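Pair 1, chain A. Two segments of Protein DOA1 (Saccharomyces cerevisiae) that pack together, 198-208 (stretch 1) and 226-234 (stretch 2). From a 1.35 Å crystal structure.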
# COMPACT_ATOMS: atom_id res chain seq x y z
N PHE A 198 6.94 2.97 13.99
CA PHE A 198 6.54 2.46 12.69
C PHE A 198 6.77 0.97 12.60
O PHE A 198 7.50 0.40 13.41
CB PHE A 198 7.25 3.24 11.55
CG PHE A 198 8.73 2.96 11.42
CD1 PHE A 198 9.19 1.85 10.72
CD2 PHE A 198 9.66 3.84 11.96
CE1 PHE A 198 10.57 1.61 10.58
CE2 PHE A 198 11.05 3.58 11.84
CZ PHE A 198 11.50 2.49 11.14
N ILE A 199 6.09 0.33 11.64
CA ILE A 199 6.42 -1.03 11.26
C ILE A 199 6.97 -1.02 9.85
O ILE A 199 6.54 -0.23 9.01
CB ILE A 199 5.25 -2.01 11.41
CG1 ILE A 199 4.06 -1.55 10.60
CG2 ILE A 199 4.83 -2.07 12.87
CD1 ILE A 199 3.00 -2.66 10.43
N SER A 200 7.93 -1.89 9.58
CA SER A 200 8.48 -2.03 8.24
C SER A 200 8.49 -3.51 7.89
O SER A 200 8.48 -4.38 8.77
CB SER A 200 9.91 -1.51 8.19
OG SER A 200 10.69 -2.13 9.19
N CYS A 201 8.52 -3.80 6.60
CA CYS A 201 8.69 -5.16 6.12
C CYS A 201 9.65 -5.19 4.95
O CYS A 201 9.93 -4.14 4.33
CB CYS A 201 7.34 -5.79 5.72
SG CYS A 201 6.58 -5.08 4.25
N SER A 202 10.14 -6.39 4.65
CA SER A 202 11.30 -6.50 3.81
C SER A 202 11.36 -7.80 2.99
O SER A 202 10.66 -8.78 3.27
CB SER A 202 12.51 -6.37 4.74
OG SER A 202 13.76 -6.74 4.18
N ASN A 203 12.23 -7.80 1.98
CA ASN A 203 12.54 -9.02 1.27
C ASN A 203 13.18 -10.08 2.18
O ASN A 203 13.25 -11.23 1.80
CB ASN A 203 13.52 -8.74 0.13
CG ASN A 203 12.85 -8.11 -1.10
OD1 ASN A 203 11.67 -7.73 -1.08
ND2 ASN A 203 13.62 -8.00 -2.17
N ASP A 204 13.63 -9.69 3.37
CA ASP A 204 14.20 -10.64 4.31
C ASP A 204 13.15 -11.52 4.98
O ASP A 204 13.48 -12.39 5.77
CB ASP A 204 15.07 -9.93 5.37
CG ASP A 204 14.26 -9.05 6.33
OD1 ASP A 204 12.99 -9.08 6.29
OD2 ASP A 204 14.88 -8.32 7.14
N GLY A 205 11.88 -11.31 4.64
CA GLY A 205 10.82 -12.12 5.18
C GLY A 205 10.26 -11.65 6.50
O GLY A 205 9.37 -12.28 7.03
N LEU A 206 10.74 -10.52 7.02
CA LEU A 206 10.42 -10.08 8.37
C LEU A 206 9.60 -8.79 8.34
O LEU A 206 9.70 -7.99 7.41
CB LEU A 206 11.70 -9.84 9.20
CG LEU A 206 12.63 -11.05 9.34
CD1 LEU A 206 13.95 -10.71 10.02
CD2 LEU A 206 11.89 -12.16 10.11
N ILE A 207 8.81 -8.62 9.39
CA ILE A 207 8.13 -7.39 9.73
C ILE A 207 8.66 -7.00 11.08
O ILE A 207 8.87 -7.86 11.92
CB ILE A 207 6.62 -7.62 9.85
CG1 ILE A 207 6.09 -8.30 8.57
CG2 ILE A 207 5.92 -6.32 10.17
CD1 ILE A 207 4.75 -8.97 8.77
N LYS A 208 8.95 -5.73 11.27
CA LYS A 208 9.49 -5.24 12.53
C LYS A 208 8.80 -3.94 12.99
O LYS A 208 8.50 -3.05 12.18
CB LYS A 208 11.00 -5.00 12.40
CG LYS A 208 11.75 -6.25 12.05
CD LYS A 208 13.27 -6.11 12.18
CE LYS A 208 13.96 -7.32 11.61
NZ LYS A 208 15.41 -7.35 11.92
N SER A 226 8.92 -15.93 2.26
CA SER A 226 9.56 -15.23 1.16
C SER A 226 9.53 -13.73 1.43
O SER A 226 9.47 -13.30 2.58
CB SER A 226 8.85 -15.53 -0.16
OG SER A 226 9.70 -15.28 -1.27
N PHE A 227 9.58 -12.93 0.37
CA PHE A 227 9.52 -11.50 0.50
C PHE A 227 8.18 -11.05 1.09
O PHE A 227 7.11 -11.61 0.75
CB PHE A 227 9.66 -10.81 -0.85
CG PHE A 227 10.79 -11.29 -1.66
CD1 PHE A 227 11.97 -11.69 -1.07
CD2 PHE A 227 10.66 -11.41 -3.02
CE1 PHE A 227 13.01 -12.15 -1.82
CE2 PHE A 227 11.71 -11.88 -3.78
CZ PHE A 227 12.88 -12.25 -3.17
N VAL A 228 8.23 -10.00 1.90
CA VAL A 228 7.02 -9.38 2.40
C VAL A 228 6.82 -8.08 1.62
O VAL A 228 7.68 -7.19 1.67
CB VAL A 228 7.04 -9.13 3.91
CG1 VAL A 228 5.66 -8.70 4.37
CG2 VAL A 228 7.50 -10.36 4.66
N TYR A 229 5.70 -7.97 0.90
CA TYR A 229 5.48 -6.83 0.00
C TYR A 229 4.66 -5.69 0.58
O TYR A 229 4.83 -4.55 0.17
CB TYR A 229 4.77 -7.31 -1.26
CG TYR A 229 5.55 -8.28 -2.12
CD1 TYR A 229 6.89 -8.07 -2.41
CD2 TYR A 229 4.96 -9.41 -2.62
CE1 TYR A 229 7.61 -8.94 -3.20
CE2 TYR A 229 5.66 -10.29 -3.45
CZ TYR A 229 6.98 -10.05 -3.70
OH TYR A 229 7.67 -10.91 -4.49
N CYS A 230 3.76 -5.99 1.53
CA CYS A 230 2.82 -4.96 1.96
C CYS A 230 2.43 -5.25 3.38
O CYS A 230 2.34 -6.43 3.76
CB CYS A 230 1.57 -4.99 1.06
SG CYS A 230 0.43 -3.61 1.36
N ILE A 231 2.25 -4.19 4.18
CA ILE A 231 1.70 -4.26 5.52
C ILE A 231 0.74 -3.09 5.71
O ILE A 231 0.93 -2.01 5.15
CB ILE A 231 2.78 -4.17 6.61
CG1 ILE A 231 3.76 -3.03 6.32
CG2 ILE A 231 3.52 -5.47 6.73
CD1 ILE A 231 4.82 -2.81 7.36
N LYS A 232 -0.29 -3.33 6.51
CA LYS A 232 -1.28 -2.34 6.89
C LYS A 232 -1.71 -2.60 8.32
O LYS A 232 -1.60 -3.71 8.82
CB LYS A 232 -2.53 -2.38 6.00
CG LYS A 232 -2.29 -2.00 4.55
CD LYS A 232 -2.02 -0.51 4.38
CE LYS A 232 -1.34 -0.25 3.04
NZ LYS A 232 -2.24 -0.50 1.85
N LEU A 233 -2.18 -1.56 8.98
CA LEU A 233 -2.80 -1.68 10.30
C LEU A 233 -4.32 -1.72 10.18
O LEU A 233 -4.93 -0.87 9.54
CB LEU A 233 -2.39 -0.51 11.21
CG LEU A 233 -0.88 -0.37 11.42
CD1 LEU A 233 -0.52 0.92 12.16
CD2 LEU A 233 -0.34 -1.61 12.14
N LEU A 234 -4.91 -2.73 10.80
CA LEU A 234 -6.35 -2.84 10.94
C LEU A 234 -6.89 -1.85 11.95
O LEU A 234 -6.16 -1.31 12.78
CB LEU A 234 -6.68 -4.27 11.38
CG LEU A 234 -6.47 -5.30 10.27
CD1 LEU A 234 -6.36 -6.70 10.86
CD2 LEU A 234 -7.59 -5.22 9.25

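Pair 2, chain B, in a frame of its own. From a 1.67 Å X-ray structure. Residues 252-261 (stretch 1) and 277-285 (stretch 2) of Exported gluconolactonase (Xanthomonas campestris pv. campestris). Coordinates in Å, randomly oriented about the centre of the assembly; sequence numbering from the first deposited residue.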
# COMPACT_ATOMS: atom_id res chain seq x y z
N LEU B 252 19.64 4.46 -24.17
CA LEU B 252 18.38 4.38 -23.46
C LEU B 252 18.45 3.24 -22.45
O LEU B 252 18.66 2.08 -22.81
CB LEU B 252 17.23 4.15 -24.46
CG LEU B 252 15.80 4.22 -23.92
CD1 LEU B 252 14.85 4.56 -25.05
CD2 LEU B 252 15.42 2.90 -23.27
N TRP B 253 18.31 3.59 -21.17
CA TRP B 253 18.35 2.62 -20.07
C TRP B 253 16.91 2.38 -19.68
O TRP B 253 16.23 3.28 -19.17
CB TRP B 253 19.14 3.20 -18.89
CG TRP B 253 20.55 3.62 -19.24
CD1 TRP B 253 20.92 4.52 -20.21
CD2 TRP B 253 21.76 3.16 -18.64
NE1 TRP B 253 22.29 4.64 -20.25
CE2 TRP B 253 22.83 3.82 -19.30
CE3 TRP B 253 22.06 2.26 -17.61
CZ2 TRP B 253 24.18 3.60 -18.96
CZ3 TRP B 253 23.40 2.03 -17.27
CH2 TRP B 253 24.44 2.71 -17.95
N SER B 254 16.44 1.16 -19.91
CA SER B 254 15.05 0.82 -19.64
C SER B 254 14.81 -0.26 -18.60
O SER B 254 15.57 -1.23 -18.49
CB SER B 254 14.38 0.39 -20.94
OG SER B 254 13.06 -0.06 -20.70
N SER B 255 13.73 -0.10 -17.86
CA SER B 255 13.35 -1.10 -16.87
C SER B 255 12.82 -2.31 -17.62
O SER B 255 12.50 -2.23 -18.81
CB SER B 255 12.24 -0.54 -15.97
OG SER B 255 11.08 -0.23 -16.74
N SER B 256 12.75 -3.44 -16.93
CA SER B 256 12.22 -4.69 -17.48
C SER B 256 11.93 -5.61 -16.30
O SER B 256 12.20 -5.26 -15.15
CB SER B 256 13.22 -5.34 -18.44
OG SER B 256 14.37 -5.82 -17.76
N GLY B 257 11.39 -6.79 -16.58
CA GLY B 257 11.06 -7.71 -15.52
C GLY B 257 12.24 -8.26 -14.75
O GLY B 257 12.09 -8.69 -13.61
N THR B 258 13.42 -8.22 -15.36
CA THR B 258 14.62 -8.77 -14.74
C THR B 258 15.70 -7.76 -14.37
O THR B 258 16.73 -8.13 -13.79
CB THR B 258 15.26 -9.83 -15.65
OG1 THR B 258 15.61 -9.24 -16.90
CG2 THR B 258 14.29 -10.97 -15.88
N GLY B 259 15.49 -6.50 -14.71
CA GLY B 259 16.47 -5.47 -14.41
C GLY B 259 16.45 -4.38 -15.45
O GLY B 259 15.43 -4.19 -16.11
N VAL B 260 17.56 -3.67 -15.62
CA VAL B 260 17.63 -2.60 -16.60
C VAL B 260 18.39 -3.00 -17.86
O VAL B 260 19.47 -3.58 -17.79
CB VAL B 260 18.29 -1.33 -16.00
CG1 VAL B 260 18.61 -0.32 -17.11
CG2 VAL B 260 17.34 -0.69 -14.99
N CYS B 261 17.80 -2.71 -19.02
CA CYS B 261 18.40 -3.02 -20.31
C CYS B 261 18.94 -1.72 -20.88
O CYS B 261 18.30 -0.67 -20.76
CB CYS B 261 17.36 -3.60 -21.28
SG CYS B 261 16.61 -5.16 -20.77
N GLY B 277 14.34 -7.80 -8.12
CA GLY B 277 12.92 -7.96 -8.39
C GLY B 277 12.59 -7.19 -9.66
O GLY B 277 13.46 -6.57 -10.24
N THR B 278 11.33 -7.22 -10.09
CA THR B 278 10.95 -6.49 -11.29
C THR B 278 11.31 -5.02 -11.10
O THR B 278 11.19 -4.49 -10.00
CB THR B 278 9.43 -6.60 -11.55
OG1 THR B 278 9.10 -7.97 -11.80
CG2 THR B 278 9.03 -5.74 -12.74
N ALA B 279 11.79 -4.38 -12.16
CA ALA B 279 12.14 -2.96 -12.09
C ALA B 279 11.03 -2.18 -12.79
O ALA B 279 10.60 -2.55 -13.88
CB ALA B 279 13.48 -2.71 -12.76
N SER B 280 10.60 -1.08 -12.18
CA SER B 280 9.53 -0.26 -12.74
C SER B 280 9.97 1.01 -13.44
O SER B 280 9.27 1.52 -14.31
CB SER B 280 8.55 0.13 -11.63
OG SER B 280 9.17 1.02 -10.71
N ASN B 281 11.14 1.53 -13.08
CA ASN B 281 11.60 2.78 -13.68
C ASN B 281 13.05 3.02 -13.30
O ASN B 281 13.62 2.29 -12.48
CB ASN B 281 10.74 3.93 -13.14
CG ASN B 281 10.52 5.04 -14.15
OD1 ASN B 281 11.44 5.46 -14.83
ND2 ASN B 281 9.28 5.53 -14.24
N CYS B 282 13.66 4.03 -13.90
CA CYS B 282 15.04 4.38 -13.58
C CYS B 282 15.36 5.78 -14.05
O CYS B 282 14.66 6.33 -14.90
CB CYS B 282 16.03 3.36 -14.17
SG CYS B 282 16.07 3.21 -15.99
N THR B 283 16.41 6.36 -13.48
CA THR B 283 16.82 7.71 -13.85
C THR B 283 18.25 7.92 -13.34
O THR B 283 18.73 7.15 -12.51
CB THR B 283 15.88 8.77 -13.21
OG1 THR B 283 16.00 10.02 -13.90
CG2 THR B 283 16.22 8.99 -11.73
N PHE B 284 18.92 8.94 -13.85
CA PHE B 284 20.27 9.25 -13.41
C PHE B 284 20.25 10.50 -12.57
O PHE B 284 19.27 11.25 -12.57
CB PHE B 284 21.19 9.53 -14.60
CG PHE B 284 21.72 8.30 -15.27
CD1 PHE B 284 21.08 7.77 -16.37
CD2 PHE B 284 22.87 7.69 -14.79
CE1 PHE B 284 21.59 6.63 -17.00
CE2 PHE B 284 23.38 6.55 -15.40
CZ PHE B 284 22.74 6.02 -16.51
N ASP B 285 21.34 10.73 -11.85
CA ASP B 285 21.46 11.95 -11.07
C ASP B 285 21.95 12.98 -12.08
O ASP B 285 22.17 12.67 -13.26
CB ASP B 285 22.46 11.77 -9.92
CG ASP B 285 23.85 11.40 -10.39
OD1 ASP B 285 23.99 10.85 -11.50
OD2 ASP B 285 24.80 11.65 -9.64

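A backbone arrangement can be held by very few polar contacts while the side chains that fill it vary widely, and the two pairs compared here illustrate the principle. In each, a hairpin-like stretch packs against a strand that runs roughly antiparallel to its first arm, at 157° in pair 1 and 142° in pair 2. Fourteen central residues superpose with an RMSD of 0.8 Å, and the match is close in the second stretch, where Phe A227 falls on Thr B278 within 0.2 Å and Val A228 on Ala B279 within 0.4 Å, as Ile A231 does on Cys B282.

One hydrogen bond across the stretches recurs at this point. In pair 1 the amide N of Val A228 donates to Ser A202 O over 3.0 Å; in pair 2 the amide N of Ala B279 donates to Ser B256 O over 3.1 Å. Both angles at the hydrogen exceed 160°, so the bonds are nearly straight. Because they join main-chain atoms, they make no demand on the side chain of either partner. Beyond them the contact depends largely on side chains, which alternate in direction along the first stretch, so that Ile A199 and Cys A201, like Trp B253 and Ser B255, point toward the other stretch.

The turn that follows is built differently. In pair 1, Ser A202 to Gly A205 form a type I turn, in which Gly A205 N donates to Ser A202 O (3.1 Å) and Asp A204 N to Ser A202 OG (3.1 Å). Gly A205 has no counterpart in pair 2, whose connection is a residue shorter. There Ser B256 OG, at the position of Ser A202, donates instead to Gly B259 O over 2.6 Å.

Packing beside the shared hydrogen bond also differs. Asn A203 lies over one face of the Phe A227 ring, with its CB 3.5 Å from Phe A227 CD1. The matched residues are Gly B257 and Thr B278, and here a backbone contact brings Thr B278 CA to 3.4 Å from Gly B257 O.

Deeper in the interface, pair 1 relies on branched aliphatic chains. Ile A231 reaches Ile A199, CD1 to CG1 at 3.6 Å, while Val A228 CG1 approaches Cys A201 CB at 3.6 Å and Ile A207 CG1 at 4.2 Å. Pair 2 puts Cys B282 where Ile A231 stands, and its SG lies 3.2 Å from Trp B253 O and 4.2 Å from Val B260 CG2. The small Ala B279 replaces Val A228, and its O is 3.3 Å from Ser B255 CB.

Volume reappears farther along. Ile A199 CD1 meets Leu A233 CD2 at 3.9 Å; the corresponding Trp B253 and Phe B284 pack edge-to-face, with planes at 90° and Phe B284 CZ 3.6 Å from Trp B253 CE2. Thus pair 1 spreads aliphatic bulk along its interface, whereas pair 2 combines small residues near the turn with a large aromatic pair. The contacts bury 585 and 475 Å², and the 0.8 Å superposition shows that one framework accommodates both solutions.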